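Local structure of aldehyde dehydrogenase (Listeria monocytogenes, 3K9D) at the interface of chains A and B. The protein is probably an NAD- or NADP-dependent oxidoreductase of the aldehyde dehydrogenase family, acting on the aldehyde or oxo group of its substrates. Numbering follows the deposited sequence. Chains: chain A/B, Aldehyde dehydrogenase.

Contact 1: the interface of chains A and B. Residues chain A 237, 241, 245, 405; chain B 451-453.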
loop_
_atom_site.group_PDB
_atom_site.type_symbol
_atom_site.label_atom_id
_atom_site.label_comp_id
_atom_site.label_asym_id
_atom_site.label_seq_id
_atom_site.Cartn_x
_atom_site.Cartn_y
_atom_site.Cartn_z
ATOM N N LYS A 237 -29.701 -13.892 -17.166
ATOM C CA LYS A 237 -30.387 -12.970 -16.234
ATOM C C LYS A 237 -29.376 -12.186 -15.398
ATOM O O LYS A 237 -29.516 -10.985 -15.223
ATOM C CB LYS A 237 -31.338 -13.748 -15.318
ATOM C CG LYS A 237 -32.088 -12.928 -14.282
ATOM C CD LYS A 237 -32.659 -13.836 -13.198
ATOM C CE LYS A 237 -33.307 -13.020 -12.082
ATOM N NZ LYS A 237 -32.295 -12.294 -11.238
ATOM N N ASP A 241 -28.846 -8.339 -15.525
ATOM C CA ASP A 241 -29.070 -7.629 -14.237
ATOM C C ASP A 241 -27.967 -6.618 -13.962
ATOM O O ASP A 241 -28.231 -5.502 -13.504
ATOM C CB ASP A 241 -29.140 -8.602 -13.043
ATOM C CG ASP A 241 -30.499 -9.291 -12.898
ATOM O OD1 ASP A 241 -31.473 -8.876 -13.557
ATOM O OD2 ASP A 241 -30.587 -10.262 -12.118
ATOM N N PHE A 245 -27.762 -2.412 -15.185
ATOM C CA PHE A 245 -27.836 -1.686 -13.916
ATOM C C PHE A 245 -27.202 -0.296 -14.002
ATOM O O PHE A 245 -25.995 -0.177 -14.202
ATOM C CB PHE A 245 -27.186 -2.484 -12.778
ATOM C CG PHE A 245 -27.500 -1.943 -11.409
ATOM C CD1 PHE A 245 -28.730 -2.206 -10.810
ATOM C CD2 PHE A 245 -26.581 -1.171 -10.726
ATOM C CE1 PHE A 245 -29.031 -1.709 -9.559
ATOM C CE2 PHE A 245 -26.884 -0.664 -9.465
ATOM C CZ PHE A 245 -28.107 -0.940 -8.888
ATOM N N LEU A 405 -22.829 -6.242 -9.476
ATOM C CA LEU A 405 -23.375 -6.472 -8.166
ATOM C C LEU A 405 -22.506 -7.449 -7.364
ATOM O O LEU A 405 -22.407 -7.343 -6.153
ATOM C CB LEU A 405 -24.809 -7.007 -8.312
ATOM C CG LEU A 405 -26.030 -6.090 -8.504
ATOM C CD1 LEU A 405 -25.790 -4.814 -9.316
ATOM C CD2 LEU A 405 -27.167 -6.902 -9.141
ATOM N N GLU B 451 -29.745 -12.431 -5.213
ATOM C CA GLU B 451 -30.158 -11.915 -6.523
ATOM C C GLU B 451 -30.428 -10.411 -6.409
ATOM O O GLU B 451 -30.579 -9.914 -5.303
ATOM C CB GLU B 451 -31.424 -12.629 -6.998
ATOM C CG GLU B 451 -31.272 -14.129 -7.190
ATOM C CD GLU B 451 -30.471 -14.513 -8.428
ATOM O OE1 GLU B 451 -30.576 -13.823 -9.470
ATOM O OE2 GLU B 451 -29.751 -15.529 -8.364
ATOM N N LEU B 452 -30.499 -9.702 -7.545
ATOM C CA LEU B 452 -30.870 -8.278 -7.580
ATOM C C LEU B 452 -32.194 -8.028 -6.848
ATOM O O LEU B 452 -32.285 -7.087 -6.065
ATOM C CB LEU B 452 -30.980 -7.764 -9.026
ATOM C CG LEU B 452 -30.711 -6.311 -9.479
ATOM C CD1 LEU B 452 -31.332 -6.072 -10.860
ATOM C CD2 LEU B 452 -31.107 -5.184 -8.512
ATOM N N GLU B 453 -33.177 -8.904 -7.066
ATOM C CA GLU B 453 -34.496 -8.840 -6.405
ATOM C C GLU B 453 -34.425 -8.856 -4.876
ATOM O O GLU B 453 -35.298 -8.290 -4.217
ATOM C CB GLU B 453 -35.436 -9.961 -6.894
ATOM C CG GLU B 453 -35.451 -10.194 -8.403
ATOM C CD GLU B 453 -34.435 -11.244 -8.836
ATOM O OE1 GLU B 453 -34.724 -12.458 -8.725
ATOM O OE2 GLU B 453 -33.343 -10.850 -9.281
HETATM O O HOH W 1 -29.497 -11.118 -9.829
#
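One face of the A:Phe245 ring is covered, toward its rim, by the methyl CD1 of A:Leu405 from the same chain; the methyl CD2 of B:Leu452 approaches A:Phe245 CE1 at 4.2 Å from that same side, above the plane and beyond the rim. The side chains of A:Asp241 and B:Glu453 cross at about a right angle, their carboxylate planes 54° apart, and both meet the ammonium group of A:Lys237, in neighbouring directions rather than opposite ones. A:Asp241 OD2 receives NZ on its syn lone pair; B:Glu453 OE2, at 2.6 Å from A:Lys237 NZ, is also met on the syn side but from well out of its plane. B:Glu451 adds a third carboxylate, its OE1 approached on the anti side at 2.9 Å from A:Lys237 NZ. Three salt bridges thus converge on one nitrogen, one from its own chain and two from the partner. The lysine chain runs extended from the helix and turns only at its last torsion (chi4 -71°), which swings NZ in among the acids. B:Glu453 comes from the opposite direction, folded at chi2 (91°). The lysine charge probably offsets the closeness of A:Asp241 and B:Glu451, which also share water 1: it bonds to A:Asp241 OD2, to B:Glu451 OE1 and to the backbone N of B:Leu452, 2.9 Å from the water. Beside this polar cluster B:Leu452 forms the apolar half of the contact. Its CG rests 3.6 Å from A:Leu405 CD2, and its CD1 lies against the carboxylate carbon CG of A:Asp241 at 3.9 Å. The leucine is thereby held among A:Phe245, A:Leu405 and A:Asp241. In the fold, A:Lys237 and A:Asp241 stand one turn apart on helix 232-243, A:Phe245 begins the 3-10 helix 245-248 and A:Leu405 belongs to helix 403-407; the C-terminal tail of chain B, with its short helix 452-455, lies across them.

Contact 2: the interface of chains A and B. Residues chain A 448, 450-451, 453; chain B 237-238, 241, 400, 411.
B:His238 and B:Lys237, neighbours on helix 232-243, grip the carboxylate of A:Glu451 by its two oxygens, and this is the tight part of the contact. The imidazole NE2 gives a nearly straight bond (170° at H) to OE2 of A:Glu451, 2.7 Å away. OE2 lies almost in the ring plane and the carboxylate carbon CD sits at the ring edge; the carboxylate plane is turned 28° from the ring, and NE2 meets OE2 on its syn side from out of the carboxylate plane. The other oxygen, OE1, takes the ammonium NZ of B:Lys237 nearly along its C-O axis. Gripped at both oxygens, the carboxylate should be restrained from rotating; the bend of the glutamate at chi2 (-82°) turns it toward B:His238 and B:Lys237. B:Lys237 NZ also bonds A:Glu453, whose OE1 offers its syn lone pair at 3.0 Å from NZ; the bond to OE2 of the same carboxylate is weak. On its own chain the lysine is tied to B:Asp241 OD2, 2.8 Å from NZ. Water 3 joins that OD2 to A:Glu451 OE1, mediating between two acids whose charges the lysine probably balances. The other side, around the strand end of chain A, is looser. There the hydroxyl-bearing CB of B:Thr411 lies 3.3 Å from the backbone O of A:Leu450, and its CG2 touches the same oxygen. A hydrogen bond from A:Leu450 N to B:Thr411 O is long, bent and weak. Farther along, A:Gly448 and B:Asn400 are joined through solvent: water 2 sits 2.8 Å from A:Gly448 O and 2.7 Å from B:Asn400 O, both backbone carbonyl oxygens.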
loop_
_atom_site.group_PDB
_atom_site.type_symbol
_atom_site.label_atom_id
_atom_site.label_comp_id
_atom_site.label_asym_id
_atom_site.label_seq_id
_atom_site.Cartn_x
_atom_site.Cartn_y
_atom_site.Cartn_z
ATOM N N GLY A 448 11.608 -7.125 24.559
ATOM C CA GLY A 448 12.785 -7.963 24.361
ATOM C C GLY A 448 12.654 -9.358 24.931
ATOM O O GLY A 448 12.227 -9.538 26.072
ATOM N N LEU A 450 15.293 -11.660 23.862
ATOM C CA LEU A 450 16.632 -12.168 23.575
ATOM C C LEU A 450 17.670 -11.072 23.759
ATOM O O LEU A 450 17.337 -9.893 23.722
ATOM C CB LEU A 450 16.713 -12.706 22.138
ATOM C CG LEU A 450 16.244 -14.127 21.784
ATOM C CD1 LEU A 450 16.723 -14.479 20.392
ATOM C CD2 LEU A 450 16.713 -15.189 22.772
ATOM N N GLU A 451 18.925 -11.475 23.954
ATOM C CA GLU A 451 20.043 -10.535 24.052
ATOM C C GLU A 451 20.960 -10.617 22.825
ATOM O O GLU A 451 20.836 -11.539 22.010
ATOM C CB GLU A 451 20.836 -10.778 25.340
ATOM C CG GLU A 451 20.050 -10.536 26.629
ATOM C CD GLU A 451 19.990 -9.064 27.054
ATOM O OE1 GLU A 451 21.002 -8.340 26.930
ATOM O OE2 GLU A 451 18.927 -8.641 27.534
ATOM N N GLU A 453 24.054 -11.340 22.931
ATOM C CA GLU A 453 24.814 -12.565 23.219
ATOM C C GLU A 453 24.125 -13.848 22.734
ATOM O O GLU A 453 24.787 -14.772 22.259
ATOM C CB GLU A 453 25.099 -12.675 24.718
ATOM C CG GLU A 453 26.139 -11.678 25.259
ATOM C CD GLU A 453 25.521 -10.382 25.768
ATOM O OE1 GLU A 453 24.337 -10.400 26.167
ATOM O OE2 GLU A 453 26.225 -9.348 25.786
ATOM N N LYS B 237 23.128 -1.213 29.109
ATOM C CA LYS B 237 23.605 -2.308 28.281
ATOM C C LYS B 237 22.847 -2.455 26.960
ATOM O O LYS B 237 23.481 -2.593 25.912
ATOM C CB LYS B 237 23.591 -3.645 29.035
ATOM C CG LYS B 237 24.295 -4.778 28.240
ATOM C CD LYS B 237 24.180 -6.142 28.892
ATOM C CE LYS B 237 24.712 -7.231 27.964
ATOM N NZ LYS B 237 23.820 -7.483 26.785
ATOM N N HIS B 238 21.510 -2.433 27.009
ATOM C CA HIS B 238 20.696 -2.589 25.793
ATOM C C HIS B 238 20.979 -1.505 24.778
ATOM O O HIS B 238 21.188 -1.801 23.594
ATOM C CB HIS B 238 19.194 -2.611 26.112
ATOM C CG HIS B 238 18.708 -3.919 26.647
ATOM N ND1 HIS B 238 17.600 -4.027 27.460
ATOM C CD2 HIS B 238 19.197 -5.173 26.509
ATOM C CE1 HIS B 238 17.419 -5.294 27.783
ATOM N NE2 HIS B 238 18.375 -6.008 27.216
ATOM N N ASP B 241 24.569 -1.815 23.351
ATOM C CA ASP B 241 24.474 -2.950 22.402
ATOM C C ASP B 241 23.961 -2.538 21.015
ATOM O O ASP B 241 24.482 -2.986 19.997
ATOM C CB ASP B 241 23.580 -4.078 22.947
ATOM C CG ASP B 241 24.248 -4.891 24.048
ATOM O OD1 ASP B 241 25.435 -4.658 24.335
ATOM O OD2 ASP B 241 23.581 -5.771 24.634
ATOM N N ASN B 400 12.282 -2.608 26.777
ATOM C CA ASN B 400 13.377 -3.346 27.437
ATOM C C ASN B 400 14.179 -4.214 26.466
ATOM O O ASN B 400 14.287 -5.440 26.635
ATOM C CB ASN B 400 12.837 -4.190 28.604
ATOM C CG ASN B 400 12.040 -3.377 29.588
ATOM O OD1 ASN B 400 12.375 -2.238 29.861
ATOM N ND2 ASN B 400 10.977 -3.965 30.142
ATOM N N THR B 411 15.801 -9.269 18.481
ATOM C CA THR B 411 15.668 -9.521 19.919
ATOM C C THR B 411 14.204 -9.450 20.400
ATOM O O THR B 411 13.923 -9.604 21.589
ATOM C CB THR B 411 16.554 -8.566 20.774
ATOM O OG1 THR B 411 16.211 -7.205 20.509
ATOM C CG2 THR B 411 18.043 -8.768 20.501
HETATM O O HOH W 2 13.031 -7.548 27.831
HETATM O O HOH W 3 21.220 -7.377 24.216
#

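Contact 1 and contact 2 lie about 60 Å apart, measured between the centres of their C-alpha atoms, and belong to one two-fold symmetric interface with the chains exchanged. Both use Lys237 and Asp241 of helix 232-243 on one chain, and Glu451 and Glu453 of the C-terminal tail on the other. Around this shared core contact 1 takes in the apolar surroundings of Leu452, with Phe245 and Leu405, and contact 2 His238, Asn400 and Thr411; by symmetry each end should have both. This reciprocal exchange of tails fits a family whose oligomerisation arm reaches across to the partner subunit, although the structure alone does not prove the oligomer in solution.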